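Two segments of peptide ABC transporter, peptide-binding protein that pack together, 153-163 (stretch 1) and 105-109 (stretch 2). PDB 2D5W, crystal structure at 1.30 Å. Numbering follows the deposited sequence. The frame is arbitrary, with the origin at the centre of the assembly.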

# COMPACT_ATOMS: atom_id res chain seq x y z
N ILE A 153 11.24 0.86 10.58
CA ILE A 153 11.74 2.23 10.60
C ILE A 153 12.83 2.27 9.56
O ILE A 153 13.87 1.63 9.71
CB ILE A 153 12.35 2.62 11.97
CG1 ILE A 153 11.29 2.49 13.07
CG2 ILE A 153 12.89 4.04 11.92
CD1 ILE A 153 10.09 3.38 12.88
N ASN A 154 12.57 3.00 8.48
CA ASN A 154 13.52 3.13 7.39
C ASN A 154 13.47 4.58 6.97
O ASN A 154 12.59 5.00 6.21
CB ASN A 154 13.11 2.22 6.22
CG ASN A 154 14.11 2.23 5.09
OD1 ASN A 154 14.08 1.37 4.20
ND2 ASN A 154 15.01 3.21 5.10
N THR A 155 14.40 5.37 7.50
CA THR A 155 14.46 6.78 7.19
C THR A 155 15.84 7.18 6.67
O THR A 155 16.56 7.94 7.32
CB THR A 155 14.11 7.64 8.42
OG1 THR A 155 14.99 7.29 9.50
CG2 THR A 155 12.67 7.40 8.86
N TYR A 156 16.21 6.66 5.51
CA TYR A 156 17.50 7.01 4.92
C TYR A 156 17.50 6.67 3.43
O TYR A 156 16.70 5.87 2.95
CB TYR A 156 18.64 6.28 5.65
CG TYR A 156 18.74 4.80 5.36
CD1 TYR A 156 19.74 4.29 4.53
CD2 TYR A 156 17.84 3.90 5.93
CE1 TYR A 156 19.83 2.93 4.26
CE2 TYR A 156 17.92 2.53 5.66
CZ TYR A 156 18.92 2.06 4.83
OH TYR A 156 19.01 0.71 4.56
N ALA A 157 18.40 7.32 2.70
CA ALA A 157 18.55 7.13 1.26
C ALA A 157 20.03 7.39 0.96
O ALA A 157 20.69 8.09 1.73
CB ALA A 157 17.66 8.11 0.50
N PRO A 158 20.55 6.85 -0.15
CA PRO A 158 21.97 7.05 -0.47
C PRO A 158 22.39 8.44 -0.93
O PRO A 158 22.33 8.77 -2.11
CB PRO A 158 22.24 5.98 -1.53
CG PRO A 158 20.93 5.93 -2.27
CD PRO A 158 19.89 6.01 -1.16
N LYS A 159 22.85 9.24 0.03
CA LYS A 159 23.26 10.60 -0.25
C LYS A 159 24.41 10.71 -1.25
O LYS A 159 24.38 11.58 -2.12
CB LYS A 159 23.66 11.31 1.05
CG LYS A 159 24.10 12.75 0.85
CD LYS A 159 24.63 13.34 2.15
CE LYS A 159 25.21 14.73 1.93
NZ LYS A 159 25.74 15.30 3.20
N HIS A 160 25.41 9.84 -1.14
CA HIS A 160 26.54 9.93 -2.05
C HIS A 160 26.14 9.67 -3.50
O HIS A 160 26.85 10.08 -4.42
CB HIS A 160 27.68 8.98 -1.63
CG HIS A 160 27.38 7.52 -1.80
ND1 HIS A 160 26.52 6.83 -0.97
CD2 HIS A 160 27.87 6.61 -2.67
CE1 HIS A 160 26.49 5.56 -1.33
NE2 HIS A 160 27.30 5.40 -2.36
N ILE A 161 25.00 9.02 -3.70
CA ILE A 161 24.51 8.72 -5.04
C ILE A 161 23.52 9.77 -5.55
O ILE A 161 23.65 10.26 -6.67
CB ILE A 161 23.80 7.34 -5.07
CG1 ILE A 161 24.80 6.23 -4.76
CG2 ILE A 161 23.12 7.13 -6.42
CD1 ILE A 161 25.95 6.11 -5.74
N MET A 162 22.54 10.11 -4.72
CA MET A 162 21.49 11.04 -5.12
C MET A 162 21.67 12.50 -4.70
O MET A 162 21.01 13.38 -5.24
CB MET A 162 20.15 10.54 -4.58
CG MET A 162 19.82 9.10 -4.96
SD MET A 162 18.31 8.49 -4.18
CE MET A 162 17.07 9.14 -5.30
N GLY A 163 22.56 12.73 -3.74
CA GLY A 163 22.80 14.07 -3.22
C GLY A 163 23.19 15.14 -4.23
O GLY A 163 22.62 16.23 -4.23
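Stretch 2 (105-109) AFYFE

Stretch 2 packs on stretch 1 through aromatic side chains, chiefly Phe106 and Tyr107, with no hydrogen bond between the two segments. All five of its residues, Ala105 to Glu109, are helical, and the helix continues beyond both ends. Within it, Glu109 N donates a hydrogen bond to Ala105 O at 2.9 Å.

Stretch 1 changes character along its length. Residues 153-157 are extended loop, Pro158 is the N-cap residue, and a helix begins at Lys159. The two helices run in broadly the same direction, at 32° to each other. Their axes come no closer than 10.7 Å, and the Phe106 ring reaches across part of that gap. The backbones are nearest at the loop, where Tyr156 CA lies 4.8 Å from Tyr107 CA. Lys159 CA and Phe106 CA are 5.9 Å apart.

The CA-to-CB bond of Phe106 points toward stretch 1, and chi1 is t. Phe106 is the most covered residue of the contact. It reaches the first turn of the Lys159 helix. Lys159 CA lies over one face of the Phe106 ring, 4.2 Å from the ring centroid, in a CH-pi contact. Ala157 O sits at the ring edge, 3.7 Å from Phe106 CD2. Ala157 CB is also 3.7 Å from Phe106 CD2, and Met162 CB is 3.6 Å from Phe106 CZ. Gly163 CA approaches Phe106 CE1 at 4.0 Å.

Tyr107, also t, lays its ring against the loop backbone. Thr155 CA stands over one face of the Tyr107 ring, 3.7 Å from its centroid and 15° off the normal, in a CH-pi contact. Thr155 C and Tyr156 N are over a face too, each 3.5 Å from Tyr107 CG. The CA-to-CB bond of Tyr156 points away, so its backbone makes this contact.

The CA-to-CB bond of Phe108 points sideways, but the end of the side chain comes nearer, with Phe108 CE1 3.8 Å from Thr155 CB. Thr155 thus touches both Tyr107 and Phe108. The contact buries 421 Å², both sides summed.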

# COMPACT_ATOMS: atom_id res chain seq x y z
N ALA A 105 20.00 12.29 7.18
CA ALA A 105 19.77 13.72 7.00
C ALA A 105 19.26 14.00 5.59
O ALA A 105 18.37 14.83 5.39
CB ALA A 105 21.06 14.50 7.25
N PHE A 106 19.83 13.30 4.61
CA PHE A 106 19.43 13.46 3.22
C PHE A 106 17.97 13.07 3.03
O PHE A 106 17.20 13.82 2.42
CB PHE A 106 20.34 12.60 2.33
CG PHE A 106 19.90 12.53 0.91
CD1 PHE A 106 19.80 13.69 0.14
CD2 PHE A 106 19.58 11.31 0.33
CE1 PHE A 106 19.37 13.63 -1.18
CE2 PHE A 106 19.15 11.24 -0.99
CZ PHE A 106 19.04 12.40 -1.75
N TYR A 107 17.58 11.91 3.56
CA TYR A 107 16.20 11.44 3.47
C TYR A 107 15.25 12.51 4.01
O TYR A 107 14.24 12.84 3.38
CB TYR A 107 16.07 10.15 4.29
CG TYR A 107 14.67 9.58 4.36
CD1 TYR A 107 14.21 8.68 3.41
CD2 TYR A 107 13.81 9.93 5.41
CE1 TYR A 107 12.93 8.13 3.49
CE2 TYR A 107 12.53 9.39 5.50
CZ TYR A 107 12.10 8.49 4.54
OH TYR A 107 10.83 7.96 4.63
N PHE A 108 15.57 13.06 5.18
CA PHE A 108 14.73 14.08 5.78
C PHE A 108 14.66 15.38 4.98
O PHE A 108 13.60 16.00 4.90
CB PHE A 108 15.16 14.37 7.22
CG PHE A 108 14.47 13.50 8.23
CD1 PHE A 108 14.90 12.19 8.46
CD2 PHE A 108 13.34 13.96 8.90
CE1 PHE A 108 14.22 11.36 9.34
CE2 PHE A 108 12.65 13.13 9.78
CZ PHE A 108 13.08 11.83 10.00
N GLU A 109 15.77 15.79 4.38
CA GLU A 109 15.77 17.01 3.60
C GLU A 109 14.82 16.90 2.41
O GLU A 109 14.09 17.83 2.09
CB GLU A 109 17.18 17.34 3.13
CG GLU A 109 17.31 18.68 2.45
CD GLU A 109 18.75 19.06 2.20
OE1 GLU A 109 19.46 19.39 3.18
OE2 GLU A 109 19.18 19.03 1.03